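Local atomic coordinates of single-stranded-DNA-specific exonuclease RecJ (Thermus thermophilus, PDB entry 2ZXR), a protein that degrades single-stranded DNA in the 5' to 3' direction as an exonuclease that requires divalent metal ions such as magnesium or manganese. Residues R19-A24 against E30-Y35. Numbering follows the deposited sequence.
Sequences REVMAA and EAALAY
The methyl group of Ala32 presses against two neighbouring residues of the preceding helix, Val21 and Met22, and most of the surface buried here belongs to Ala32 and Val21. Ala32 CB lies 3.4 Å from Met22 CG, tighter than carbon pairs usually pack, and 3.8 Å from Val21 CG1. Alanine suits this position because its single carbon fills the interface while letting the helices come close, Met22 CA and Ala32 CA being 5.4 Å apart. Val21 answers with one branch: CG1 stands anti to the backbone N (chi1 174°), which carries it to the second helix. There it meets both the carbonyl oxygen and the methyl of Ala32, and it also touches Tyr35, Val21 CG1 lying 4.0 Å from Tyr35 CB. A beta-branched residue serves well, since its short, stiff side chain offers a methyl without a long tail to be ordered.

The two segments belong to helices 15-25 and 29-37, joined by a brief connection near the N-terminus: two consecutive helices packed close to perpendicular, as in an alpha-alpha corner. Their local axes approach to 8.9 Å and are inclined at 107°, so only a small apolar patch, without hydrogen bonds, is shared.

Met22 touches Ala32 through its CG methylene; beyond it the chain bends at chi3 (-82°), and its side chain also packs on Leu626 of helix 624-639. Tyr35 gives the contact just its CB, the ring heading away among Leu46, Leu449 and Leu450, where its hydroxyl hydrogen-bonds to the carbonyl oxygen of Glu446. An amphipathic residue fits this dual task, its aromatic carbons lying among leucines while OH finds a backbone acceptor. Ala32 also touches Trp18, one turn before Met22 on the same helix 15-25.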
loop_
_atom_site.group_PDB
_atom_site.type_symbol
_atom_site.label_atom_id
_atom_site.label_comp_id
_atom_site.label_asym_id
_atom_site.label_seq_id
_atom_site.Cartn_x
_atom_site.Cartn_y
_atom_site.Cartn_z
ATOM N N ARG A 19 2.734 12.961 -20.519
ATOM C CA ARG A 19 2.778 12.480 -21.886
ATOM C C ARG A 19 3.942 11.522 -22.133
ATOM O O ARG A 19 3.780 10.519 -22.828
ATOM C CB ARG A 19 2.852 13.674 -22.849
ATOM C CG ARG A 19 1.477 14.255 -23.169
ATOM C CD ARG A 19 1.548 15.732 -23.539
ATOM N NE ARG A 19 0.314 16.187 -24.182
ATOM C CZ ARG A 19 0.038 17.463 -24.438
ATOM N NH1 ARG A 19 0.910 18.408 -24.100
ATOM N NH2 ARG A 19 -1.100 17.791 -25.048
ATOM N N GLU A 20 5.108 11.843 -21.579
ATOM C CA GLU A 20 6.294 10.998 -21.733
ATOM C C GLU A 20 6.031 9.611 -21.158
ATOM O O GLU A 20 6.389 8.599 -21.774
ATOM C CB GLU A 20 7.499 11.635 -21.034
ATOM C CG GLU A 20 7.972 12.903 -21.739
ATOM C CD GLU A 20 9.024 13.689 -20.967
ATOM O OE1 GLU A 20 9.575 14.652 -21.558
ATOM O OE2 GLU A 20 9.292 13.362 -19.779
ATOM N N VAL A 21 5.384 9.562 -19.999
ATOM C CA VAL A 21 5.082 8.280 -19.371
ATOM C C VAL A 21 4.079 7.492 -20.200
ATOM O O VAL A 21 4.264 6.295 -20.442
ATOM C CB VAL A 21 4.567 8.478 -17.928
ATOM C CG1 VAL A 21 4.117 7.153 -17.339
ATOM C CG2 VAL A 21 5.700 9.075 -17.061
ATOM N N MET A 22 3.032 8.165 -20.666
ATOM C CA MET A 22 2.034 7.499 -21.477
ATOM C C MET A 22 2.652 6.882 -22.734
ATOM O O MET A 22 2.249 5.801 -23.184
ATOM C CB MET A 22 0.956 8.481 -21.912
ATOM C CG MET A 22 -0.039 8.860 -20.838
ATOM S SD MET A 22 -1.416 9.732 -21.584
ATOM C CE MET A 22 -0.740 11.325 -21.681
ATOM N N ALA A 23 3.607 7.595 -23.318
ATOM C CA ALA A 23 4.259 7.134 -24.537
ATOM C C ALA A 23 5.242 6.009 -24.278
ATOM O O ALA A 23 5.230 4.999 -24.968
ATOM C CB ALA A 23 4.978 8.294 -25.222
ATOM N N ALA A 24 6.084 6.191 -23.269
ATOM C CA ALA A 24 7.115 5.217 -22.939
ATOM C C ALA A 24 6.619 3.943 -22.278
ATOM O O ALA A 24 7.374 2.978 -22.168
ATOM C CB ALA A 24 8.192 5.880 -22.070
ATOM N N GLU A 30 -4.813 7.605 -16.955
ATOM C CA GLU A 30 -5.023 7.145 -15.577
ATOM C C GLU A 30 -3.855 6.350 -15.046
ATOM O O GLU A 30 -3.258 6.692 -14.020
ATOM C CB GLU A 30 -6.279 6.280 -15.483
ATOM C CG GLU A 30 -7.556 7.003 -15.845
ATOM C CD GLU A 30 -7.725 7.135 -17.338
ATOM O OE1 GLU A 30 -7.045 6.380 -18.086
ATOM O OE2 GLU A 30 -8.537 7.984 -17.756
ATOM N N ALA A 31 -3.528 5.274 -15.748
ATOM C CA ALA A 31 -2.421 4.423 -15.355
ATOM C C ALA A 31 -1.109 5.216 -15.357
ATOM O O ALA A 31 -0.273 5.059 -14.458
ATOM C CB ALA A 31 -2.333 3.228 -16.302
ATOM N N ALA A 32 -0.923 6.079 -16.355
ATOM C CA ALA A 32 0.303 6.881 -16.409
ATOM C C ALA A 32 0.409 7.761 -15.167
ATOM O O ALA A 32 1.499 8.043 -14.698
ATOM C CB ALA A 32 0.334 7.743 -17.669
ATOM N N LEU A 33 -0.725 8.203 -14.644
ATOM C CA LEU A 33 -0.729 9.028 -13.442
ATOM C C LEU A 33 -0.113 8.202 -12.299
ATOM O O LEU A 33 0.750 8.685 -11.548
ATOM C CB LEU A 33 -2.170 9.399 -13.090
ATOM C CG LEU A 33 -2.591 10.865 -13.112
ATOM C CD1 LEU A 33 -4.123 10.970 -13.192
ATOM C CD2 LEU A 33 -2.076 11.538 -11.859
ATOM N N ALA A 34 -0.570 6.958 -12.175
ATOM C CA ALA A 34 -0.081 6.035 -11.140
ATOM C C ALA A 34 1.423 5.775 -11.313
ATOM O O ALA A 34 2.213 5.913 -10.363
ATOM C CB ALA A 34 -0.859 4.723 -11.202
ATOM N N TYR A 35 1.829 5.413 -12.528
ATOM C CA TYR A 35 3.246 5.176 -12.775
ATOM C C TYR A 35 4.075 6.421 -12.451
ATOM O O TYR A 35 5.114 6.315 -11.779
ATOM C CB TYR A 35 3.482 4.754 -14.224
ATOM C CG TYR A 35 2.851 3.434 -14.559
ATOM C CD1 TYR A 35 3.183 2.284 -13.846
ATOM C CD2 TYR A 35 1.897 3.333 -15.565
ATOM C CE1 TYR A 35 2.568 1.069 -14.134
ATOM C CE2 TYR A 35 1.278 2.140 -15.851
ATOM C CZ TYR A 35 1.610 1.009 -15.138
ATOM O OH TYR A 35 0.973 -0.176 -15.411
#